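Local coordinates for protein phenol hydroxylase component phN (Pseudomonas stutzeri, PDB 3U52) that probably hydroxylates phenol, serving as the diiron-carrying subunit of the hydroxylase of a multicomponent bacterial monooxygenase, at residues P396-F408 with Y429-K441. Sequence-based numbering, arbitrary orientation.
With ZN (zinc ion), chain I.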
ATOM      1  N   PRO A 396     -15.479  26.172  35.962  1.00 21.73           N
ATOM      2  CA  PRO A 396     -15.361  27.536  35.401  1.00 21.39           C
ATOM      3  C   PRO A 396     -16.614  28.096  34.729  1.00 20.57           C
ATOM      4  O   PRO A 396     -17.500  27.353  34.313  1.00 19.67           O
ATOM      5  CB  PRO A 396     -14.284  27.347  34.358  1.00 20.30           C
ATOM      6  CG  PRO A 396     -14.585  26.004  33.791  1.00 21.96           C
ATOM      7  CD  PRO A 396     -15.018  25.162  34.982  1.00 22.29           C
ATOM      8  N   GLN A 397     -16.667  29.418  34.615  1.00 21.14           N
ATOM      9  CA  GLN A 397     -17.615  30.094  33.747  1.00 20.71           C
ATOM     10  C   GLN A 397     -17.281  29.749  32.292  1.00 20.89           C
ATOM     11  O   GLN A 397     -16.102  29.756  31.906  1.00 21.19           O
ATOM     12  CB  GLN A 397     -17.468  31.604  33.950  1.00 21.23           C
ATOM     13  CG  GLN A 397     -18.488  32.446  33.150  1.00 21.21           C
ATOM     14  CD  GLN A 397     -18.257  33.917  33.397  1.00 26.49           C
ATOM     15  OE1 GLN A 397     -17.301  34.501  32.896  1.00 26.87           O
ATOM     16  NE2 GLN A 397     -19.118  34.516  34.182  1.00 23.43           N
ATOM     17  N   LEU A 398     -18.310  29.432  31.501  1.00 20.05           N
ATOM     18  CA  LEU A 398     -18.190  29.159  30.084  1.00 19.56           C
ATOM     19  C   LEU A 398     -18.839  30.297  29.298  1.00 20.90           C
ATOM     20  O   LEU A 398     -19.837  30.895  29.774  1.00 21.81           O
ATOM     21  CB  LEU A 398     -18.927  27.841  29.742  1.00 19.43           C
ATOM     22  CG  LEU A 398     -18.436  26.547  30.406  1.00 17.19           C
ATOM     23  CD1 LEU A 398     -19.185  25.368  29.772  1.00 16.56           C
ATOM     24  CD2 LEU A 398     -16.923  26.404  30.228  1.00 17.46           C
ATOM     25  N   CYS A 399     -18.305  30.587  28.098  1.00 19.12           N
ATOM     26  CA  CYS A 399     -18.942  31.546  27.196  1.00 18.02           C
ATOM     27  C   CYS A 399     -20.261  30.992  26.670  1.00 18.10           C
ATOM     28  O   CYS A 399     -20.308  29.862  26.213  1.00 15.23           O
ATOM     29  CB  CYS A 399     -18.040  31.819  25.991  1.00 17.33           C
ATOM     30  SG  CYS A 399     -18.640  33.043  24.808  1.00 16.67           S
ATOM     31  N   GLN A 400     -21.308  31.834  26.653  1.00 17.57           N
ATOM     32  CA  GLN A 400     -22.622  31.421  26.179  1.00 18.32           C
ATOM     33  C   GLN A 400     -22.593  30.999  24.663  1.00 19.45           C
ATOM     34  O   GLN A 400     -23.468  30.250  24.193  1.00 19.67           O
ATOM     35  CB  GLN A 400     -23.633  32.574  26.373  1.00 18.11           C
ATOM     36  CG  GLN A 400     -25.150  32.172  26.075  1.00 15.81           C
ATOM     37  CD  GLN A 400     -25.645  31.095  27.023  1.00 18.58           C
ATOM     38  OE1 GLN A 400     -26.405  30.159  26.652  1.00 22.58           O
ATOM     39  NE2 GLN A 400     -25.286  31.241  28.247  1.00 12.21           N
ATOM     40  N   VAL A 401     -21.595  31.461  23.918  1.00 18.54           N
ATOM     41  CA  VAL A 401     -21.594  31.250  22.440  1.00 18.05           C
ATOM     42  C   VAL A 401     -20.573  30.158  22.082  1.00 18.40           C
ATOM     43  O   VAL A 401     -20.955  29.100  21.588  1.00 19.69           O
ATOM     44  CB  VAL A 401     -21.372  32.565  21.631  1.00 17.65           C
ATOM     45  CG1 VAL A 401     -21.128  32.282  20.138  1.00 18.89           C
ATOM     46  CG2 VAL A 401     -22.573  33.562  21.819  1.00 17.89           C
ATOM     47  N   CYS A 402     -19.301  30.364  22.399  1.00 18.22           N
ATOM     48  CA  CYS A 402     -18.257  29.449  21.883  1.00 18.12           C
ATOM     49  C   CYS A 402     -18.065  28.317  22.848  1.00 18.47           C
ATOM     50  O   CYS A 402     -17.510  27.274  22.460  1.00 18.24           O
ATOM     51  CB  CYS A 402     -16.924  30.204  21.576  1.00 17.43           C
ATOM     52  SG  CYS A 402     -16.032  30.814  23.034  1.00 16.82           S
ATOM     53  N   GLN A 403     -18.621  28.489  24.069  1.00 17.29           N
ATOM     54  CA  GLN A 403     -18.509  27.561  25.216  1.00 18.11           C
ATOM     55  C   GLN A 403     -17.142  27.230  25.757  1.00 17.34           C
ATOM     56  O   GLN A 403     -17.039  26.339  26.563  1.00 15.78           O
ATOM     57  CB  GLN A 403     -19.318  26.266  25.017  1.00 18.34           C
ATOM     58  CG  GLN A 403     -20.732  26.627  24.431  1.00 20.41           C
ATOM     59  CD  GLN A 403     -21.610  25.439  24.233  1.00 21.71           C
ATOM     60  OE1 GLN A 403     -21.310  24.351  24.731  1.00 24.50           O
ATOM     61  NE2 GLN A 403     -22.705  25.623  23.503  1.00 22.06           N
ATOM     62  N   ILE A 404     -16.120  27.974  25.393  1.00 16.77           N
ATOM     63  CA  ILE A 404     -14.805  27.812  26.009  1.00 16.74           C
ATOM     64  C   ILE A 404     -14.929  28.510  27.409  1.00 18.97           C
ATOM     65  O   ILE A 404     -15.636  29.506  27.527  1.00 17.38           O
ATOM     66  CB  ILE A 404     -13.717  28.488  25.133  1.00 18.55           C
ATOM     67  CG1 ILE A 404     -13.706  27.856  23.735  1.00 18.38           C
ATOM     68  CG2 ILE A 404     -12.275  28.333  25.777  1.00 19.01           C
ATOM     69  CD1 ILE A 404     -12.688  28.436  22.735  1.00 22.54           C
ATOM     70  N   PRO A 405     -14.260  27.986  28.459  1.00 18.33           N
ATOM     71  CA  PRO A 405     -14.200  28.770  29.675  1.00 19.84           C
ATOM     72  C   PRO A 405     -13.738  30.194  29.353  1.00 19.31           C
ATOM     73  O   PRO A 405     -12.996  30.409  28.411  1.00 19.89           O
ATOM     74  CB  PRO A 405     -13.114  28.093  30.485  1.00 19.25           C
ATOM     75  CG  PRO A 405     -13.063  26.743  30.057  1.00 21.59           C
ATOM     76  CD  PRO A 405     -13.551  26.708  28.606  1.00 20.48           C
ATOM     77  N   THR A 406     -14.136  31.157  30.162  1.00 19.73           N
ATOM     78  CA  THR A 406     -13.773  32.553  29.887  1.00 19.85           C
ATOM     79  C   THR A 406     -12.342  32.852  30.368  1.00 20.80           C
ATOM     80  O   THR A 406     -12.131  33.476  31.389  1.00 22.20           O
ATOM     81  CB  THR A 406     -14.833  33.515  30.501  1.00 20.01           C
ATOM     82  OG1 THR A 406     -15.128  33.088  31.827  1.00 21.72           O
ATOM     83  CG2 THR A 406     -16.101  33.348  29.750  1.00 16.06           C
ATOM     84  N   ILE A 407     -11.357  32.408  29.600  1.00 19.12           N
ATOM     85  CA  ILE A 407      -9.948  32.414  30.044  1.00 18.79           C
ATOM     86  C   ILE A 407      -9.125  33.476  29.275  1.00 20.42           C
ATOM     87  O   ILE A 407      -7.942  33.636  29.539  1.00 21.09           O
ATOM     88  CB  ILE A 407      -9.270  31.046  29.716  1.00 18.33           C
ATOM     89  CG1 ILE A 407      -9.436  30.730  28.224  1.00 16.58           C
ATOM     90  CG2 ILE A 407      -9.898  29.931  30.470  1.00 16.34           C
ATOM     91  CD1 ILE A 407      -8.593  29.555  27.721  1.00 22.34           C
ATOM     92  N   PHE A 408      -9.747  34.135  28.279  1.00 19.55           N
ATOM     93  CA  PHE A 408      -9.041  35.002  27.352  1.00 18.54           C
ATOM     94  C   PHE A 408      -8.937  36.411  27.899  1.00 18.17           C
ATOM     95  O   PHE A 408      -9.804  36.849  28.624  1.00 18.86           O
ATOM     96  CB  PHE A 408      -9.791  35.028  26.013  1.00 17.50           C
ATOM     97  CG  PHE A 408      -9.932  33.682  25.400  1.00 18.45           C
ATOM     98  CD1 PHE A 408     -11.151  33.047  25.340  1.00 20.60           C
ATOM     99  CD2 PHE A 408      -8.813  33.038  24.905  1.00 20.72           C
ATOM    100  CE1 PHE A 408     -11.268  31.736  24.776  1.00 19.65           C
ATOM    101  CE2 PHE A 408      -8.910  31.757  24.329  1.00 22.04           C
ATOM    102  CZ  PHE A 408     -10.142  31.115  24.281  1.00 20.79           C
ATOM    103  N   TYR A 429     -26.423  36.767  30.770  1.00 17.26           N
ATOM    104  CA  TYR A 429     -25.612  35.862  29.908  1.00 18.53           C
ATOM    105  C   TYR A 429     -24.227  36.430  29.894  1.00 18.64           C
ATOM    106  O   TYR A 429     -24.079  37.659  29.975  1.00 19.40           O
ATOM    107  CB  TYR A 429     -26.143  35.772  28.474  1.00 17.19           C
ATOM    108  CG  TYR A 429     -27.526  35.179  28.470  1.00 17.49           C
ATOM    109  CD1 TYR A 429     -27.727  33.806  28.593  1.00 16.19           C
ATOM    110  CD2 TYR A 429     -28.649  36.024  28.409  1.00 20.46           C
ATOM    111  CE1 TYR A 429     -29.047  33.258  28.641  1.00 17.93           C
ATOM    112  CE2 TYR A 429     -29.951  35.507  28.494  1.00 20.85           C
ATOM    113  CZ  TYR A 429     -30.132  34.136  28.620  1.00 21.36           C
ATOM    114  OH  TYR A 429     -31.411  33.657  28.635  1.00 18.31           O
ATOM    115  N   HIS A 430     -23.239  35.542  29.766  1.00 17.81           N
ATOM    116  CA  HIS A 430     -21.816  35.907  29.819  1.00 17.63           C
ATOM    117  C   HIS A 430     -21.048  35.379  28.589  1.00 18.42           C
ATOM    118  O   HIS A 430     -21.366  34.292  28.041  1.00 17.84           O
ATOM    119  CB  HIS A 430     -21.166  35.350  31.090  1.00 17.70           C
ATOM    120  CG  HIS A 430     -21.865  35.789  32.348  1.00 21.49           C
ATOM    121  ND1 HIS A 430     -21.432  36.858  33.098  1.00 23.07           N
ATOM    122  CD2 HIS A 430     -23.030  35.382  32.908  1.00 22.59           C
ATOM    123  CE1 HIS A 430     -22.265  37.049  34.110  1.00 24.97           C
ATOM    124  NE2 HIS A 430     -23.244  36.169  34.016  1.00 24.71           N
ATOM    125  N   PHE A 431     -20.000  36.123  28.223  1.00 18.32           N
ATOM    126  CA  PHE A 431     -19.185  35.880  27.007  1.00 17.32           C
ATOM    127  C   PHE A 431     -17.693  36.022  27.304  1.00 17.70           C
ATOM    128  O   PHE A 431     -17.314  36.726  28.243  1.00 17.98           O
ATOM    129  CB  PHE A 431     -19.609  36.861  25.899  1.00 16.48           C
ATOM    130  CG  PHE A 431     -21.093  36.926  25.732  1.00 17.09           C
ATOM    131  CD1 PHE A 431     -21.776  35.907  25.066  1.00 15.72           C
ATOM    132  CD2 PHE A 431     -21.829  37.927  26.361  1.00 17.35           C
ATOM    133  CE1 PHE A 431     -23.198  35.920  24.993  1.00 16.83           C
ATOM    134  CE2 PHE A 431     -23.260  37.976  26.249  1.00 16.86           C
ATOM    135  CZ  PHE A 431     -23.926  36.969  25.599  1.00 17.29           C
ATOM    136  N   CYS A 432     -16.854  35.407  26.459  1.00 18.93           N
ATOM    137  CA  CYS A 432     -15.389  35.513  26.614  1.00 17.06           C
ATOM    138  C   CYS A 432     -14.809  36.791  25.945  1.00 17.32           C
ATOM    139  O   CYS A 432     -13.610  37.089  26.139  1.00 18.86           O
ATOM    140  CB  CYS A 432     -14.750  34.297  25.967  1.00 16.54           C
ATOM    141  SG  CYS A 432     -15.056  34.236  24.162  1.00 17.67           S
ATOM    142  N   SER A 433     -15.611  37.506  25.161  1.00 16.67           N
ATOM    143  CA  SER A 433     -15.131  38.564  24.280  1.00 17.38           C
ATOM    144  C   SER A 433     -16.279  39.358  23.656  1.00 18.01           C
ATOM    145  O   SER A 433     -17.426  38.935  23.706  1.00 17.55           O
ATOM    146  CB  SER A 433     -14.381  37.938  23.113  1.00 17.38           C
ATOM    147  OG  SER A 433     -15.269  37.007  22.469  1.00 19.67           O
ATOM    148  N   ASP A 434     -15.934  40.478  23.010  1.00 19.57           N
ATOM    149  CA  ASP A 434     -16.862  41.256  22.201  1.00 19.96           C
ATOM    150  C   ASP A 434     -17.306  40.428  21.016  1.00 19.41           C
ATOM    151  O   ASP A 434     -18.422  40.573  20.570  1.00 20.44           O
ATOM    152  CB  ASP A 434     -16.213  42.540  21.692  1.00 20.47           C
ATOM    153  CG  ASP A 434     -15.972  43.575  22.809  1.00 25.22           C
ATOM    154  OD1 ASP A 434     -16.883  43.843  23.623  1.00 25.09           O
ATOM    155  OD2 ASP A 434     -14.863  44.130  22.840  1.00 29.20           O
ATOM    156  N   GLY A 435     -16.445  39.582  20.474  1.00 18.19           N
ATOM    157  CA  GLY A 435     -16.810  38.883  19.242  1.00 17.53           C
ATOM    158  C   GLY A 435     -17.981  37.941  19.475  1.00 17.31           C
ATOM    159  O   GLY A 435     -18.907  37.897  18.677  1.00 19.67           O
ATOM    160  N   CYS A 436     -17.942  37.219  20.596  1.00 15.81           N
ATOM    161  CA  CYS A 436     -19.010  36.294  20.986  1.00 17.42           C
ATOM    162  C   CYS A 436     -20.245  37.064  21.459  1.00 17.69           C
ATOM    163  O   CYS A 436     -21.356  36.711  21.147  1.00 16.71           O
ATOM    164  CB  CYS A 436     -18.502  35.354  22.056  1.00 17.09           C
ATOM    165  SG  CYS A 436     -17.468  33.944  21.389  1.00 18.68           S
ATOM    166  N   CYS A 437     -20.032  38.156  22.171  1.00 19.16           N
ATOM    167  CA  CYS A 437     -21.140  39.034  22.545  1.00 19.36           C
ATOM    168  C   CYS A 437     -21.944  39.482  21.328  1.00 18.63           C
ATOM    169  O   CYS A 437     -23.171  39.397  21.339  1.00 18.89           O
ATOM    170  CB  CYS A 437     -20.629  40.228  23.394  1.00 18.61           C
ATOM    171  SG  CYS A 437     -22.028  41.151  24.150  1.00 27.15           S
ATOM    172  N   ASP A 438     -21.286  39.947  20.256  1.00 19.49           N
ATOM    173  CA  ASP A 438     -21.990  40.428  19.074  1.00 18.67           C
ATOM    174  C   ASP A 438     -22.758  39.351  18.332  1.00 18.55           C
ATOM    175  O   ASP A 438     -23.812  39.614  17.761  1.00 17.29           O
ATOM    176  CB  ASP A 438     -21.033  41.074  18.088  1.00 20.08           C
ATOM    177  CG  ASP A 438     -20.588  42.457  18.527  1.00 24.75           C
ATOM    178  OD1 ASP A 438     -21.037  42.937  19.616  1.00 25.18           O
ATOM    179  OD2 ASP A 438     -19.762  43.032  17.784  1.00 24.81           O
ATOM    180  N   ILE A 439     -22.220  38.139  18.315  1.00 17.83           N
ATOM    181  CA  ILE A 439     -22.910  37.008  17.710  1.00 18.34           C
ATOM    182  C   ILE A 439     -24.215  36.748  18.530  1.00 18.53           C
ATOM    183  O   ILE A 439     -25.315  36.548  17.969  1.00 17.95           O
ATOM    184  CB  ILE A 439     -21.988  35.727  17.732  1.00 18.06           C
ATOM    185  CG1 ILE A 439     -20.821  35.891  16.775  1.00 18.14           C
ATOM    186  CG2 ILE A 439     -22.809  34.450  17.415  1.00 18.00           C
ATOM    187  CD1 ILE A 439     -19.735  34.893  16.944  1.00 17.26           C
ATOM    188  N   PHE A 440     -24.104  36.751  19.852  1.00 18.68           N
ATOM    189  CA  PHE A 440     -25.290  36.432  20.694  1.00 18.71           C
ATOM    190  C   PHE A 440     -26.368  37.493  20.470  1.00 20.22           C
ATOM    191  O   PHE A 440     -27.566  37.180  20.365  1.00 19.94           O
ATOM    192  CB  PHE A 440     -24.897  36.389  22.155  1.00 19.97           C
ATOM    193  CG  PHE A 440     -26.056  36.172  23.090  1.00 18.21           C
ATOM    194  CD1 PHE A 440     -26.368  34.899  23.502  1.00 15.96           C
ATOM    195  CD2 PHE A 440     -26.857  37.245  23.523  1.00 18.16           C
ATOM    196  CE1 PHE A 440     -27.448  34.661  24.370  1.00 20.45           C
ATOM    197  CE2 PHE A 440     -27.934  37.031  24.394  1.00 19.58           C
ATOM    198  CZ  PHE A 440     -28.242  35.725  24.799  1.00 18.02           C
ATOM    199  N   LYS A 441     -25.956  38.747  20.385  1.00 20.45           N
ATOM    200  CA  LYS A 441     -26.909  39.864  20.277  1.00 23.17           C
ATOM    201  C   LYS A 441     -27.699  39.831  18.987  1.00 23.81           C
ATOM    202  O   LYS A 441     -28.859  40.246  18.974  1.00 24.38           O
ATOM    203  CB  LYS A 441     -26.220  41.223  20.446  1.00 22.09           C
ATOM    204  CG  LYS A 441     -25.710  41.422  21.872  1.00 25.90           C
ATOM    205  CD  LYS A 441     -25.164  42.802  22.158  1.00 33.85           C
ATOM    206  CE  LYS A 441     -24.266  43.287  21.047  1.00 38.37           C
ATOM    207  NZ  LYS A 441     -23.509  44.492  21.559  1.00 45.45           N
TER
HETATM  208 ZN    ZN I 514     -16.818  32.923  23.287  1.00 19.70          ZN
HETATM  209  O   HOH W   1     -12.475  35.733  28.514  1.00 19.90           O
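Tyr429 turns a ring edge to the side chain of Gln400, with the amide plane steeply inclined to the ring. At His430 the two segments join through the backbone, Gln400 N donating to His430 O at 2.8 Å. The imidazole is hydrogen-bonded through ND1 to His419; the Gln397 side chain crosses it at about a right angle and sets NE2 over one face, amide and ring planes 27° apart. Gln397 OE1 accepts from Thr406 OG1 at 2.8 Å, the hydroxyl meeting a lone pair of the amide oxygen, in the plane of its carbonyl; replacing Gln397 by an alanine would probably leave the Thr406 hydroxyl without this acceptor and take the amide off the His430 ring. Phe431 brings CE1 against Gln400 CB and Val401 CG2. Next, Cys432 N donates to Cys399 SG at 3.4 Å, a thiolate that also accepts from Val401 N, so amide hydrogens probably temper the charge of the zinc site. Cys432 CB abuts the edge of the Phe408 ring, and a water donates to both Phe408 O and Cys432 O. Ser433 N-caps helix 434-442, its OG accepting from Cys436 N. Zinc is bound by SG of Cys399, Cys402, Cys432 and Cys436, a Cys4 site in which a CxxC pair from the loop meets Cys432, just before the helix, and Cys436 in its first turn. Farther along, Ile439 and Phe440 meet Val401: its CG1, anti to the backbone N (chi1 170°), reaches Ile439 CG2 at 3.9 Å, while its CG2 lies 3.7 Å from Phe440 CB. Strand 427-431 pairs antiparallel with 417-424, helix 254-283 packs against Ile404, Cys432 and Cys436, and helix 331-342 meets Ile407 and Phe408.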